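Local coordinates for alpha-1,4-endofucoidanase (PDB 6DLH), which hydrolyses fucoidan internally as a retaining endo-acting glycoside hydrolase of family 107, and carries bound calcium ions, at residues N279-A284 against A326-R332; N323-F327 against N337-H341; D681-I685 against N707-F711; P699-A704 against V728-I732. All coordinates share one frame; numbering follows the deposited sequence.

Interaction 1 of 4, residues N279-A284 against A326-R332. With CA (calcium ion), chain E.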
# COMPACT_ATOMS: atom_id res chain seq x y z
N ASN A 279 -10.37 -5.66 -32.44
CA ASN A 279 -10.66 -5.16 -31.10
C ASN A 279 -9.40 -5.29 -30.26
O ASN A 279 -8.82 -6.37 -30.14
CB ASN A 279 -11.90 -5.82 -30.49
CG ASN A 279 -12.44 -5.07 -29.29
OD1 ASN A 279 -11.69 -4.63 -28.43
ND2 ASN A 279 -13.75 -4.93 -29.23
N PRO A 280 -8.88 -4.17 -29.70
CA PRO A 280 -7.68 -4.21 -28.87
C PRO A 280 -7.89 -4.87 -27.51
O PRO A 280 -6.93 -5.07 -26.77
CB PRO A 280 -7.32 -2.73 -28.68
CG PRO A 280 -8.65 -2.02 -28.82
CD PRO A 280 -9.41 -2.80 -29.87
N PHE A 281 -9.16 -5.19 -27.19
CA PHE A 281 -9.46 -5.84 -25.93
C PHE A 281 -9.91 -7.28 -26.17
O PHE A 281 -10.81 -7.52 -26.97
CB PHE A 281 -10.53 -5.06 -25.15
CG PHE A 281 -10.28 -3.58 -25.00
CD1 PHE A 281 -9.22 -3.11 -24.24
CD2 PHE A 281 -11.11 -2.66 -25.62
CE1 PHE A 281 -8.98 -1.75 -24.11
CE2 PHE A 281 -10.87 -1.29 -25.50
CZ PHE A 281 -9.81 -0.85 -24.73
N THR A 282 -9.25 -8.22 -25.49
CA THR A 282 -9.75 -9.58 -25.36
C THR A 282 -11.21 -9.53 -24.90
O THR A 282 -11.58 -8.72 -24.06
CB THR A 282 -8.84 -10.39 -24.42
OG1 THR A 282 -7.60 -10.57 -25.09
CG2 THR A 282 -9.40 -11.75 -24.06
N SER A 283 -12.04 -10.39 -25.50
CA SER A 283 -13.48 -10.37 -25.32
C SER A 283 -13.86 -10.54 -23.84
O SER A 283 -13.18 -11.22 -23.08
CB SER A 283 -14.14 -11.43 -26.16
OG SER A 283 -15.50 -11.10 -26.38
N ALA A 284 -14.97 -9.90 -23.46
CA ALA A 284 -15.47 -9.96 -22.09
C ALA A 284 -15.88 -11.39 -21.74
O ALA A 284 -16.54 -12.07 -22.54
CB ALA A 284 -16.64 -9.02 -21.95
N ALA A 326 -16.77 -1.34 -25.04
CA ALA A 326 -15.72 -2.18 -25.59
C ALA A 326 -16.23 -3.14 -26.66
O ALA A 326 -15.50 -3.45 -27.60
CB ALA A 326 -15.02 -2.93 -24.48
N PHE A 327 -17.47 -3.64 -26.52
CA PHE A 327 -17.84 -4.82 -27.28
C PHE A 327 -19.17 -4.64 -28.01
O PHE A 327 -19.94 -5.59 -28.10
CB PHE A 327 -17.81 -6.06 -26.38
CG PHE A 327 -16.47 -6.29 -25.73
CD1 PHE A 327 -15.35 -6.57 -26.50
CD2 PHE A 327 -16.32 -6.20 -24.35
CE1 PHE A 327 -14.11 -6.78 -25.91
CE2 PHE A 327 -15.08 -6.40 -23.76
CZ PHE A 327 -13.98 -6.69 -24.54
N ARG A 328 -19.40 -3.46 -28.59
CA ARG A 328 -20.63 -3.25 -29.34
C ARG A 328 -20.42 -3.66 -30.80
O ARG A 328 -21.16 -3.22 -31.68
CB ARG A 328 -21.15 -1.81 -29.17
CG ARG A 328 -22.39 -1.71 -28.30
CD ARG A 328 -22.32 -0.89 -27.03
NE ARG A 328 -23.08 0.34 -27.17
CZ ARG A 328 -23.78 0.94 -26.20
NH1 ARG A 328 -23.85 0.43 -24.99
NH2 ARG A 328 -24.42 2.07 -26.47
N ASP A 329 -19.45 -4.55 -31.04
CA ASP A 329 -18.95 -4.84 -32.37
C ASP A 329 -19.12 -6.32 -32.72
O ASP A 329 -18.75 -6.74 -33.81
CB ASP A 329 -17.50 -4.36 -32.53
CG ASP A 329 -16.47 -5.09 -31.66
OD1 ASP A 329 -16.87 -5.76 -30.68
OD2 ASP A 329 -15.27 -4.99 -31.96
N ASP A 330 -19.67 -7.11 -31.80
CA ASP A 330 -19.77 -8.55 -32.01
C ASP A 330 -21.24 -8.97 -32.08
O ASP A 330 -22.12 -8.13 -32.26
CB ASP A 330 -18.96 -9.32 -30.95
CG ASP A 330 -19.47 -9.14 -29.53
OD1 ASP A 330 -20.50 -8.45 -29.35
OD2 ASP A 330 -18.83 -9.69 -28.61
N THR A 331 -21.49 -10.27 -31.88
CA THR A 331 -22.81 -10.86 -32.08
C THR A 331 -23.48 -11.16 -30.74
O THR A 331 -24.62 -11.63 -30.72
CB THR A 331 -22.75 -12.09 -33.00
OG1 THR A 331 -21.81 -13.03 -32.47
CG2 THR A 331 -22.36 -11.75 -34.42
N ARG A 332 -22.79 -10.89 -29.62
CA ARG A 332 -23.34 -11.12 -28.29
C ARG A 332 -23.94 -9.82 -27.75
O ARG A 332 -23.29 -8.78 -27.80
CB ARG A 332 -22.24 -11.66 -27.36
CG ARG A 332 -21.53 -12.90 -27.87
CD ARG A 332 -20.27 -13.15 -27.08
NE ARG A 332 -19.71 -14.49 -27.22
CZ ARG A 332 -18.70 -14.97 -26.49
NH1 ARG A 332 -18.12 -14.22 -25.56
NH2 ARG A 332 -18.26 -16.20 -26.70
CA CA E . -21.83 -7.06 -27.96
O HOH W 1 -17.79 -11.28 -24.81
O HOH W 2 -15.96 -10.04 -28.57
O HOH W 3 -15.76 -14.19 -23.80
O HOH W 4 -22.58 -6.20 -30.11
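N279, in an Asx turn, and F327, in a calcium-binding loop, join two loops of the catalytic domain. One follows strand 266-269 and the other follows helix 307-321. The direct polar contacts come from N279. Its ND2 gives one hydrogen bond to A326 O at 2.8 Å, lying close to the amide plane of N279. The other goes to D329 OD2 at 3.1 Å, on the syn side of the carboxylate but well out of its plane. CG of N279 stands anti to the backbone N (chi1 -164°). The OD1 branch turns back to take the backbone N of F281, which closes the Asx turn. Both ends of the amide are thus used, which fixes its rotation.

The F327 ring packs between backbone and methyl groups. A284 N lies over one face, toward the rim. CB of A326, the residue before F327, is over the opposite face. F281 O sits at the edge, near the ring plane. A284 CB touches CE2 of F327 at 3.5 Å, and F281 CB meets CZ of F327 at 3.9 Å.

Waters link polar groups that do not meet directly. One joins S283 OG to D330 OD2. Two others link A284 O to NH1 of R332, whose NH2 bonds to A241 O.

The calcium ion gathers the second loop. F327 and R332 bind it through main-chain oxygens and D330 through its carboxylate; N335 and D336 add side-chain oxygens. A water 2.4 Å from the ion also donates a hydrogen bond to D330 O at 2.9 Å.

Interaction 2 of 4, residues N323-F327 against N337-H341; sequences NGYAF and NVVAH. With CA (calcium ion), chain E.
Y325 lies alongside N337 and V338, its ring edge turned to the 337-338 backbone. Its CB starts 4.1 Å from V338 O. CG is anti to the carbonyl carbon (chi1 -64°), and this carries the ring toward N337. CD1 faces V338 O and N337 O, 3.9 and 4.0 Å away, both at the ring edge and near its plane. Further out, CE1 comes 4.3 Å from N337 ND2, the nearest approach of the two side chains. The ring also makes a cation-pi contact with R328 and touches E40 and R43. An alanine here would lose the ring edge beside N337 and is likely to leave the R328 guanidinium without its aromatic partner.

The main chains are joined by a single beta bridge, Y325 with V339. A340 N donates to G324 O at 2.7 Å, and A326 N donates to V338 O at 3.1 Å. Both bonds are nearly straight, at 170°. V338 O also takes a hydrogen bond from a water that in turn accepts from F327 N. A326 CB packs on A340 CB at 4.1 Å. V338 CG1 lies at the edge of the F327 ring, 3.7 Å from CE2.

N323 ends helix 307-321 in a Schellman motif. The bridge therefore ties the chain just after that helix to the approach of strand 341-342, an outermost strand of the seven-stranded parallel sheet.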
# COMPACT_ATOMS: atom_id res chain seq x y z
N ASN A 323 -17.21 5.30 -28.04
CA ASN A 323 -17.86 6.04 -26.97
C ASN A 323 -17.73 5.34 -25.61
O ASN A 323 -18.61 5.46 -24.77
CB ASN A 323 -19.34 6.32 -27.27
CG ASN A 323 -19.56 6.98 -28.62
OD1 ASN A 323 -19.00 8.04 -28.90
ND2 ASN A 323 -20.39 6.37 -29.45
N GLY A 324 -16.62 4.62 -25.40
CA GLY A 324 -16.33 4.04 -24.10
C GLY A 324 -16.92 2.65 -23.88
O GLY A 324 -16.80 2.11 -22.78
N TYR A 325 -17.53 2.07 -24.92
CA TYR A 325 -18.06 0.71 -24.86
C TYR A 325 -17.16 -0.23 -25.66
O TYR A 325 -16.83 0.05 -26.81
CB TYR A 325 -19.52 0.68 -25.33
CG TYR A 325 -20.45 1.46 -24.44
CD1 TYR A 325 -20.83 0.96 -23.20
CD2 TYR A 325 -20.93 2.71 -24.81
CE1 TYR A 325 -21.66 1.69 -22.35
CE2 TYR A 325 -21.76 3.44 -23.99
CZ TYR A 325 -22.13 2.93 -22.75
OH TYR A 325 -22.93 3.64 -21.92
N ALA A 326 -16.77 -1.34 -25.04
CA ALA A 326 -15.72 -2.18 -25.59
C ALA A 326 -16.23 -3.14 -26.66
O ALA A 326 -15.50 -3.45 -27.60
CB ALA A 326 -15.02 -2.93 -24.48
N PHE A 327 -17.47 -3.64 -26.52
CA PHE A 327 -17.84 -4.82 -27.28
C PHE A 327 -19.17 -4.64 -28.01
O PHE A 327 -19.94 -5.59 -28.10
CB PHE A 327 -17.81 -6.06 -26.38
CG PHE A 327 -16.47 -6.29 -25.73
CD1 PHE A 327 -15.35 -6.57 -26.50
CD2 PHE A 327 -16.32 -6.20 -24.35
CE1 PHE A 327 -14.11 -6.78 -25.91
CE2 PHE A 327 -15.08 -6.40 -23.76
CZ PHE A 327 -13.98 -6.69 -24.54
N ASN A 337 -22.65 -3.39 -22.41
CA ASN A 337 -22.46 -2.29 -21.48
C ASN A 337 -21.07 -2.35 -20.84
O ASN A 337 -20.73 -1.48 -20.05
CB ASN A 337 -23.55 -2.21 -20.41
CG ASN A 337 -24.92 -1.93 -20.99
OD1 ASN A 337 -25.86 -2.67 -20.72
ND2 ASN A 337 -25.03 -0.88 -21.79
N VAL A 338 -20.28 -3.38 -21.20
CA VAL A 338 -18.91 -3.50 -20.73
C VAL A 338 -18.12 -2.25 -21.17
O VAL A 338 -18.20 -1.82 -22.31
CB VAL A 338 -18.28 -4.81 -21.22
CG1 VAL A 338 -16.80 -4.92 -20.88
CG2 VAL A 338 -19.03 -6.02 -20.69
N VAL A 339 -17.41 -1.64 -20.22
CA VAL A 339 -16.78 -0.35 -20.44
C VAL A 339 -15.36 -0.54 -20.97
O VAL A 339 -14.61 -1.39 -20.49
CB VAL A 339 -16.83 0.50 -19.16
CG1 VAL A 339 -15.94 1.74 -19.25
CG2 VAL A 339 -18.27 0.89 -18.81
N ALA A 340 -15.00 0.26 -21.97
CA ALA A 340 -13.65 0.23 -22.51
C ALA A 340 -12.71 0.92 -21.51
O ALA A 340 -12.96 2.05 -21.11
CB ALA A 340 -13.62 0.91 -23.86
N HIS A 341 -11.65 0.21 -21.11
CA HIS A 341 -10.72 0.76 -20.14
C HIS A 341 -9.29 0.35 -20.49
O HIS A 341 -9.06 -0.75 -20.99
CB HIS A 341 -11.13 0.33 -18.72
CG HIS A 341 -10.02 0.37 -17.72
ND1 HIS A 341 -9.14 -0.68 -17.55
CD2 HIS A 341 -9.64 1.33 -16.85
CE1 HIS A 341 -8.27 -0.38 -16.62
NE2 HIS A 341 -8.56 0.85 -16.16
CA CA E . -21.83 -7.06 -27.96
O HOH W 5 -19.35 -3.20 -24.58
O HOH W 4 -22.58 -6.20 -30.11

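Interaction 3 of 4, residues D681-I685 against N707-F711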
# COMPACT_ATOMS: atom_id res chain seq x y z
N ASP A 681 51.04 -11.66 9.54
CA ASP A 681 51.20 -10.22 9.40
C ASP A 681 50.25 -9.63 8.35
O ASP A 681 50.00 -8.43 8.36
CB ASP A 681 52.63 -9.85 9.01
CG ASP A 681 53.58 -9.69 10.18
OD1 ASP A 681 53.09 -9.65 11.34
OD2 ASP A 681 54.80 -9.61 9.94
N TRP A 682 49.75 -10.48 7.45
CA TRP A 682 49.01 -9.97 6.30
C TRP A 682 47.67 -9.35 6.69
O TRP A 682 47.21 -8.44 6.00
CB TRP A 682 48.88 -11.02 5.19
CG TRP A 682 48.07 -12.24 5.54
CD1 TRP A 682 48.54 -13.43 6.01
CD2 TRP A 682 46.64 -12.40 5.39
NE1 TRP A 682 47.51 -14.31 6.18
CE2 TRP A 682 46.33 -13.71 5.81
CE3 TRP A 682 45.61 -11.56 4.95
CZ2 TRP A 682 45.03 -14.20 5.81
CZ3 TRP A 682 44.32 -12.05 4.95
CH2 TRP A 682 44.03 -13.35 5.38
N LEU A 683 47.05 -9.82 7.78
CA LEU A 683 45.72 -9.38 8.18
C LEU A 683 45.82 -8.35 9.31
O LEU A 683 46.36 -8.63 10.37
CB LEU A 683 44.90 -10.61 8.59
CG LEU A 683 43.47 -10.34 9.08
CD1 LEU A 683 42.46 -10.44 7.94
CD2 LEU A 683 43.09 -11.32 10.19
N THR A 684 45.28 -7.15 9.06
CA THR A 684 45.16 -6.14 10.10
C THR A 684 43.69 -5.79 10.31
O THR A 684 42.82 -6.34 9.64
CB THR A 684 46.03 -4.90 9.83
OG1 THR A 684 45.61 -4.27 8.62
CG2 THR A 684 47.51 -5.20 9.78
N ILE A 685 43.43 -4.88 11.26
CA ILE A 685 42.07 -4.47 11.56
C ILE A 685 42.07 -2.95 11.67
O ILE A 685 43.03 -2.36 12.17
CB ILE A 685 41.54 -5.13 12.85
CG1 ILE A 685 40.01 -5.16 12.89
CG2 ILE A 685 42.13 -4.47 14.10
CD1 ILE A 685 39.42 -5.71 14.17
N ASN A 707 44.88 -20.02 9.06
CA ASN A 707 45.63 -18.91 9.63
C ASN A 707 44.96 -18.47 10.92
O ASN A 707 43.84 -17.96 10.90
CB ASN A 707 45.71 -17.72 8.67
CG ASN A 707 46.65 -17.94 7.50
OD1 ASN A 707 47.52 -17.11 7.24
ND2 ASN A 707 46.50 -19.06 6.79
N SER A 708 45.67 -18.64 12.05
CA SER A 708 45.10 -18.38 13.36
C SER A 708 45.54 -17.01 13.87
O SER A 708 46.71 -16.66 13.80
CB SER A 708 45.43 -19.49 14.32
OG SER A 708 44.90 -19.23 15.60
N PHE A 709 44.57 -16.24 14.37
CA PHE A 709 44.81 -14.90 14.88
C PHE A 709 44.15 -14.74 16.24
O PHE A 709 43.23 -15.48 16.58
CB PHE A 709 44.24 -13.84 13.93
CG PHE A 709 44.75 -13.89 12.52
CD1 PHE A 709 44.19 -14.77 11.59
CD2 PHE A 709 45.79 -13.07 12.10
CE1 PHE A 709 44.66 -14.82 10.29
CE2 PHE A 709 46.26 -13.13 10.80
CZ PHE A 709 45.70 -14.00 9.90
N THR A 710 44.61 -13.76 17.03
CA THR A 710 43.95 -13.45 18.28
C THR A 710 43.70 -11.95 18.35
O THR A 710 44.53 -11.15 17.91
CB THR A 710 44.71 -14.03 19.49
OG1 THR A 710 45.91 -13.28 19.71
CG2 THR A 710 45.05 -15.50 19.34
N PHE A 711 42.53 -11.58 18.89
CA PHE A 711 42.13 -10.19 18.95
C PHE A 711 41.59 -9.87 20.34
O PHE A 711 40.95 -10.70 20.98
CB PHE A 711 41.11 -9.85 17.84
CG PHE A 711 41.70 -9.77 16.45
CD1 PHE A 711 41.78 -10.89 15.64
CD2 PHE A 711 42.18 -8.56 15.96
CE1 PHE A 711 42.32 -10.81 14.36
CE2 PHE A 711 42.73 -8.48 14.68
CZ PHE A 711 42.80 -9.61 13.89
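L683 points its CD2 methyl straight at the F709 ring. The methyl stands 3.5 Å from the ring centroid and only 4° off the normal, a CH-pi contact over the centre of the face. CG of L683 is anti to the backbone N (chi1 178°), which extends the branch across to strand 705-713. CB of the same leucine touches CE2 of F709 at 3.6 Å.

W682 stands nearly at right angles to F709. Their planes are 86° apart, and the edge of F709 is directed at the indole face, an offset edge-to-face pair with 5.9 Å between the centroids of the five-membered ring and the phenyl ring. L683 CB lies on that same indole face. At the indole edge, NE1 donates to N707 OD1 at 3.0 Å. The bond is almost straight and lies in the indole plane, but it arrives from above the carbonyl plane of the amide. N707 ND2 is held by D703 O, so both ends of this amide are engaged.

I685 and F711 lie antiparallel, side chain beside side chain, with I685 CB 4.0 Å from F711 CE2. L683 CD2 reaches the F711 edge.

The contact is part of the core of the last Ig-like beta sandwich of this chain. Strand 684-689, of the three-stranded sheet, and the residues leading into it pack against strand 705-713 of the four-stranded sheet. Strands 674-678, 692-697 and 720-729 also touch these side chains.

Interaction 4 of 4, residues P699-A704 against V728-I732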
# COMPACT_ATOMS: atom_id res chain seq x y z
N PRO A 699 46.48 -12.10 1.26
CA PRO A 699 47.29 -13.29 1.49
C PRO A 699 47.92 -13.74 0.18
O PRO A 699 47.36 -13.50 -0.89
CB PRO A 699 46.23 -14.31 1.97
CG PRO A 699 44.98 -13.92 1.21
CD PRO A 699 45.05 -12.41 1.10
N ILE A 700 49.09 -14.37 0.28
CA ILE A 700 49.73 -15.05 -0.84
C ILE A 700 49.67 -16.55 -0.57
O ILE A 700 49.29 -16.96 0.52
CB ILE A 700 51.16 -14.52 -1.09
CG1 ILE A 700 52.07 -14.67 0.14
CG2 ILE A 700 51.12 -13.07 -1.58
CD1 ILE A 700 53.53 -14.40 -0.13
N ASN A 701 50.05 -17.35 -1.58
CA ASN A 701 49.95 -18.81 -1.52
C ASN A 701 50.77 -19.39 -0.37
O ASN A 701 50.39 -20.41 0.20
CB ASN A 701 50.34 -19.46 -2.85
CG ASN A 701 49.30 -19.24 -3.93
OD1 ASN A 701 48.53 -18.29 -3.87
ND2 ASN A 701 49.29 -20.10 -4.93
N SER A 702 51.89 -18.74 -0.03
CA SER A 702 52.70 -19.20 1.09
C SER A 702 51.91 -19.18 2.40
O SER A 702 52.38 -19.71 3.40
CB SER A 702 53.98 -18.40 1.20
OG SER A 702 53.73 -17.13 1.78
N ASP A 703 50.71 -18.58 2.37
CA ASP A 703 49.86 -18.46 3.55
C ASP A 703 48.73 -19.50 3.52
O ASP A 703 47.80 -19.42 4.32
CB ASP A 703 49.30 -17.03 3.69
CG ASP A 703 50.35 -15.94 3.87
OD1 ASP A 703 51.33 -16.17 4.61
OD2 ASP A 703 50.16 -14.85 3.27
N ALA A 704 48.83 -20.48 2.61
CA ALA A 704 47.78 -21.47 2.37
C ALA A 704 47.47 -22.28 3.62
O ALA A 704 48.38 -22.76 4.31
CB ALA A 704 48.17 -22.35 1.20
N VAL A 728 43.11 -19.96 4.06
CA VAL A 728 43.56 -19.33 2.83
C VAL A 728 43.74 -20.41 1.76
O VAL A 728 44.58 -21.29 1.92
CB VAL A 728 44.86 -18.51 3.05
CG1 VAL A 728 45.43 -17.95 1.76
CG2 VAL A 728 44.67 -17.39 4.07
N ILE A 729 42.94 -20.34 0.69
CA ILE A 729 43.03 -21.26 -0.43
C ILE A 729 44.02 -20.68 -1.45
O ILE A 729 43.90 -19.52 -1.84
CB ILE A 729 41.65 -21.50 -1.08
CG1 ILE A 729 40.57 -21.91 -0.07
CG2 ILE A 729 41.75 -22.50 -2.23
CD1 ILE A 729 40.74 -23.29 0.51
N ALA A 730 44.97 -21.52 -1.88
CA ALA A 730 46.00 -21.14 -2.83
C ALA A 730 45.44 -21.17 -4.25
O ALA A 730 44.70 -22.09 -4.61
CB ALA A 730 47.19 -22.06 -2.69
N THR A 731 45.82 -20.16 -5.05
CA THR A 731 45.32 -20.00 -6.40
C THR A 731 46.13 -20.86 -7.36
O THR A 731 47.23 -20.48 -7.77
CB THR A 731 45.31 -18.52 -6.82
OG1 THR A 731 44.76 -17.71 -5.78
CG2 THR A 731 44.56 -18.28 -8.11
N ILE A 732 45.57 -22.03 -7.71
CA ILE A 732 46.23 -23.02 -8.54
C ILE A 732 45.58 -23.01 -9.93
O ILE A 732 46.02 -22.28 -10.82
CB ILE A 732 46.16 -24.42 -7.89
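The amide of N701 is the flat group that meets residues 728-732. The A730 methyl CB sits over one face of it, 3.6 Å from N701 ND2. T731 N approaches from that same side, tilted out of the amide plane, and gives OD1 of N701 a weak hydrogen bond at 3.5 Å. CG of N701 is anti to its carbonyl carbon (chi1 -71°), which brings the amide across to A730 and T731. The hydroxyl of T731 is engaged with G650 O.

V728 fills the inner side of the turn. Its CB sits 3.3 Å from D703 O, and CG1 packs on P699 CB at 3.7 Å. W682 and N707 also reach the CG2 branch. With a glycine in place of V728, P699 CB and W682 CZ2 would probably lose the methyls they pack on, and a gap would open beside the D703 carbonyl. The main chain adds a CA-H...O contact, A704 CA to V728 O at 3.2 Å. Nearby, the A704 and A730 methyls meet at 4.0 Å.

The turn is braced from within by D703, whose OD2 accepts from I700 N at 3.2 Å. The arrangement is a connection between the two sheets of an Ig-like beta sandwich: a loop with a short 3-10 segment leads from strand 692-697 to strand 705-713 and packs on the end of strand 720-729.

Overall arrangement
The four contacts form two groups in separate domains, far apart in space. Interactions 1 and 2 have centres about 8 Å apart in the catalytic domain. They share A326 and F327, and both reach the same calcium ion through F327 O. F281 of interaction 1 also packs on A340 and H341 of interaction 2. Interactions 3 and 4, with centres about 15 Å apart, lie in the last Ig-like domain, away from its calcium site. W682 joins them by touching P699, D703 and V728, and strands 705-713 and 720-729 are neighbours in one sheet. The centres of interactions 1 and 3 are about 73 Å apart, and no contact of one group touches the other.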